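Local coordinates for subtilase cytotoxin, subunit B (Escherichia coli, PDB 3DWA), which forms the pentameric receptor-binding part of an AB5 toxin, recognising host-cell glycans, including a non-human one that humans incorporate, at the interface of chains A and B. Coordinates in Å, arbitrary orientation; residue numbers count along the deposited sequence, not the author numbering. Chains: chain A/B, Subtilase cytotoxin, subunit B.

Contact 1: the interface of chains A and B. Residues chain A 52-56; chain B 23, 26, 28.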
# COMPACT_ATOMS: atom_id res chain seq x y z
N VAL A 52 21.89 6.86 -8.55
CA VAL A 52 22.51 5.95 -7.60
C VAL A 52 21.48 5.33 -6.63
O VAL A 52 21.47 4.14 -6.45
CB VAL A 52 23.69 6.60 -6.81
CG1 VAL A 52 24.59 5.50 -6.22
CG2 VAL A 52 24.49 7.56 -7.70
N TRP A 53 20.63 6.15 -6.04
CA TRP A 53 19.75 5.68 -4.97
C TRP A 53 18.26 5.55 -5.28
O TRP A 53 17.47 5.35 -4.38
CB TRP A 53 19.99 6.48 -3.67
CG TRP A 53 20.97 5.74 -2.81
CD1 TRP A 53 20.75 4.56 -2.10
CD2 TRP A 53 22.34 6.03 -2.65
NE1 TRP A 53 21.89 4.14 -1.49
CE2 TRP A 53 22.89 5.02 -1.80
CE3 TRP A 53 23.17 7.06 -3.12
CZ2 TRP A 53 24.23 5.01 -1.41
CZ3 TRP A 53 24.46 7.06 -2.74
CH2 TRP A 53 24.99 6.04 -1.88
N GLY A 54 17.90 5.64 -6.56
CA GLY A 54 16.49 5.56 -6.98
C GLY A 54 15.81 4.20 -6.83
O GLY A 54 14.57 4.12 -6.76
N ALA A 55 16.59 3.12 -6.74
CA ALA A 55 16.01 1.79 -6.57
C ALA A 55 15.27 1.66 -5.23
O ALA A 55 14.39 0.81 -5.07
CB ALA A 55 17.09 0.70 -6.71
N SER A 56 15.63 2.54 -4.30
CA SER A 56 15.13 2.54 -2.94
C SER A 56 13.98 3.51 -2.69
O SER A 56 13.39 3.51 -1.62
CB SER A 56 16.28 2.93 -2.02
OG SER A 56 17.06 1.80 -1.81
N GLN B 23 19.96 0.09 0.80
CA GLN B 23 20.21 -0.35 -0.57
C GLN B 23 21.65 -0.87 -0.65
O GLN B 23 22.52 -0.36 0.02
CB GLN B 23 20.05 0.83 -1.52
CG GLN B 23 20.24 0.52 -2.99
CD GLN B 23 19.94 1.73 -3.86
OE1 GLN B 23 18.86 2.32 -3.77
NE2 GLN B 23 20.90 2.11 -4.70
N ASN B 26 22.57 -1.53 -6.19
CA ASN B 26 21.33 -1.14 -6.87
C ASN B 26 20.07 -1.90 -6.42
O ASN B 26 19.06 -1.85 -7.10
CB ASN B 26 21.49 -1.28 -8.40
CG ASN B 26 20.75 -0.23 -9.15
OD1 ASN B 26 20.93 0.96 -8.89
ND2 ASN B 26 19.90 -0.64 -10.09
N PRO B 28 17.15 -2.56 -3.36
CA PRO B 28 16.63 -2.25 -2.04
C PRO B 28 16.65 -3.52 -1.15
O PRO B 28 16.45 -4.62 -1.66
CB PRO B 28 15.18 -1.86 -2.33
CG PRO B 28 14.85 -2.55 -3.61
CD PRO B 28 16.10 -2.43 -4.40
O HOH W 1 19.39 2.99 -7.93

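Contact 2: the interface of chains A and B. Residues chain A 1-3; chain B 23-25, 29, 85.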
# COMPACT_ATOMS: atom_id res chain seq x y z
N GLU A 1 27.73 0.26 -4.37
CA GLU A 1 27.47 1.19 -3.22
C GLU A 1 26.72 0.41 -2.17
O GLU A 1 26.18 -0.63 -2.50
CB GLU A 1 26.60 2.39 -3.68
CG GLU A 1 25.06 2.12 -3.76
CD GLU A 1 24.61 1.00 -4.74
OE1 GLU A 1 23.39 0.75 -4.85
OE2 GLU A 1 25.47 0.37 -5.40
N TRP A 2 26.68 0.91 -0.94
CA TRP A 2 25.90 0.27 0.15
C TRP A 2 25.56 1.34 1.15
O TRP A 2 26.40 2.17 1.47
CB TRP A 2 26.70 -0.84 0.89
CG TRP A 2 25.95 -1.45 2.11
CD1 TRP A 2 24.58 -1.68 2.24
CD2 TRP A 2 26.53 -1.91 3.34
NE1 TRP A 2 24.30 -2.23 3.47
CE2 TRP A 2 25.48 -2.40 4.16
CE3 TRP A 2 27.85 -1.98 3.83
CZ2 TRP A 2 25.70 -2.92 5.45
CZ3 TRP A 2 28.07 -2.49 5.10
CH2 TRP A 2 27.00 -2.96 5.90
N THR A 3 24.32 1.32 1.65
CA THR A 3 23.95 2.13 2.83
C THR A 3 25.02 2.21 3.94
O THR A 3 25.28 3.28 4.45
CB THR A 3 22.61 1.66 3.41
OG1 THR A 3 21.66 1.74 2.36
CG2 THR A 3 22.15 2.54 4.58
N GLN B 23 19.96 0.09 0.80
CA GLN B 23 20.21 -0.35 -0.57
C GLN B 23 21.65 -0.87 -0.65
O GLN B 23 22.52 -0.36 0.02
CB GLN B 23 20.05 0.83 -1.52
CG GLN B 23 20.24 0.52 -2.99
CD GLN B 23 19.94 1.73 -3.86
OE1 GLN B 23 18.86 2.32 -3.77
NE2 GLN B 23 20.90 2.11 -4.70
N ILE B 24 21.89 -1.89 -1.47
CA ILE B 24 23.26 -2.33 -1.78
C ILE B 24 23.24 -2.86 -3.20
O ILE B 24 22.33 -3.60 -3.58
CB ILE B 24 23.74 -3.46 -0.82
CG1 ILE B 24 25.17 -3.90 -1.19
CG2 ILE B 24 22.79 -4.69 -0.89
CD1 ILE B 24 25.88 -4.79 -0.12
N ASP B 25 24.24 -2.49 -4.00
CA ASP B 25 24.34 -2.99 -5.39
C ASP B 25 23.08 -2.76 -6.25
O ASP B 25 22.56 -3.67 -6.92
CB ASP B 25 24.79 -4.46 -5.38
CG ASP B 25 25.28 -4.94 -6.75
OD1 ASP B 25 26.02 -4.18 -7.42
OD2 ASP B 25 24.93 -6.08 -7.15
N TYR B 29 16.91 -3.36 0.15
CA TYR B 29 16.73 -4.48 1.12
C TYR B 29 16.14 -3.96 2.43
O TYR B 29 16.10 -2.74 2.65
CB TYR B 29 18.07 -5.21 1.43
CG TYR B 29 19.01 -4.37 2.27
CD1 TYR B 29 18.94 -4.39 3.69
CD2 TYR B 29 19.95 -3.59 1.67
CE1 TYR B 29 19.78 -3.59 4.45
CE2 TYR B 29 20.80 -2.80 2.40
CZ TYR B 29 20.72 -2.82 3.80
OH TYR B 29 21.56 -2.00 4.49
N TYR B 85 28.53 -10.66 1.24
CA TYR B 85 29.37 -9.46 1.40
C TYR B 85 29.72 -9.32 2.89
O TYR B 85 28.83 -9.08 3.70
CB TYR B 85 28.66 -8.22 0.83
CG TYR B 85 29.49 -6.95 0.79
CD1 TYR B 85 30.68 -6.88 0.06
CD2 TYR B 85 29.08 -5.80 1.50
CE1 TYR B 85 31.45 -5.71 0.04
CE2 TYR B 85 29.83 -4.63 1.49
CZ TYR B 85 31.02 -4.59 0.76
OH TYR B 85 31.76 -3.43 0.77

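Contact 1: the interface of chains A and B
The amide end of B:Gln23 lies obliquely against the five-membered, pyrrole side of the A:Trp53 indole. Indole carbon CD1 comes within 3.4 Å of the amide carbon CD of B:Gln23, and the ring and amide planes are turned 36° apart, which makes this a tilted contact and not a flat stack. A:Val52 CG1 lies over one face of the same indole, offset toward its rim, so the ring is also packed within its own chain. Beside this pair the methyl CB of A:Ala55 approaches the ring of B:Pro28, 4.0 Å from its CD, while the A:Ala55 carbonyl O points toward the proline ring, meeting CG and CD.

Outward from these contacts, both ends of the B:Gln23 amide are bonded. Its chain leaves with CG anti to the backbone N (chi1 -178°) and stays extended beyond CG, which carries the amide across the gap to the backbone of chain A. NE2 gives a hydrogen bond to the carbonyl O of A:Val52 at 2.7 Å, with the acceptor almost in the amide plane and the donor tilted 16° from the carbonyl plane. At the other end, the A:Ser56 hydroxyl OG donates to B:Gln23 OE1 at 2.7 Å, approaching one of its in-plane lone pairs. Bonds at both ends should fix the rotation of the amide and which end is oxygen.

A water continues the polar rim, bridging the A:Val52 carbonyl O and the A:Ala55 backbone N to the side-chain oxygen OD1 of B:Asn26, 2.7 Å from the water O. Carbonyl O of A:Val52 therefore meets both an amide and a water.

The site is a side-chain-into-loop contact between neighbouring B subunits of the pentamer. Chain A supplies loop residues A:Val52 and A:Trp53 together with the 3-10 helix 54-56, which runs into helix 57-70; chain B supplies the end of strand 14-24, the loop residue B:Asn26 and the start of strand 27-35.

Contact 2: the interface of chains A and B
A:Trp2 lays one face of its indole, at the pyrrole end, on B:Ile24 and turns its NE1 edge to B:Tyr29. With CG anti to the backbone N (chi1 175°), the ring reaches over the B:Ile24 side chain, whose CB lies 3.6 Å from indole CD1 and whose CD1 methyl sits beneath the indole CG. The carbonyl O of B:Gln23 and the CE2 edge of B:Tyr29 sit at the rim of the indole, in its plane. Indole NE1 donates to the phenol OH of B:Tyr29 at 2.9 Å; the hydroxyl is tilted 18° from the indole plane, and the two side chains cross at about a right angle. At the benzo side, A:Trp2 CE3 has a looser contact with B:Tyr85 CE2, at 4.1 Å.

A:Glu1 adds a second patch. Its chain is bent at chi2 (-60°), which turns the carboxylate back toward chain B. There OE1 accepts from the B:Gln23 amide NE2 at 2.8 Å. This nearly straight bond arrives on the anti side and somewhat out of the carboxylate plane, but lies in the plane of the amide, which stands almost perpendicular to the carboxylate. The carbonyl O of A:Glu1 accepts from the backbone N of B:Asp25 at 3.1 Å. Any repulsion between the acidic groups of A:Glu1 and B:Asp25, which do not touch, may be softened by the terminal amino group of A:Glu1.

Backbone pairing continues at B:Gln23. Its carbonyl O accepts a hydrogen bond from the A:Thr3 backbone N at 2.9 Å, while its N donates to the A:Thr3 hydroxyl OG1 at 2.8 Å. That hydroxyl also makes a longer bond back to the same carbonyl O, in the carbonyl plane and on a lone pair, so the threonine side chain engages both polar groups of the B:Gln23 backbone.

Here the N-terminal segment of chain A adds an antiparallel bridge, A:Trp2 with B:Ile24, to the end of strand 14-24 of chain B; B:Tyr29 belongs to the neighbouring strand 27-35.

Contact 1 and contact 2 adjoin on one subunit boundary, the centres of their C-alpha atoms about 8 Å apart, and B:Gln23 belongs to both. Its amide nitrogen faces an acceptor in each contact, linking the N-terminus of chain A to the 52-56 segment of the same chain. One residue near the end of strand 14-24 thus ties together two stretches of chain A that lie far apart in sequence. Repeated between neighbours in the five-subunit assembly, this junction probably helps close the ring of the toxin's B pentamer.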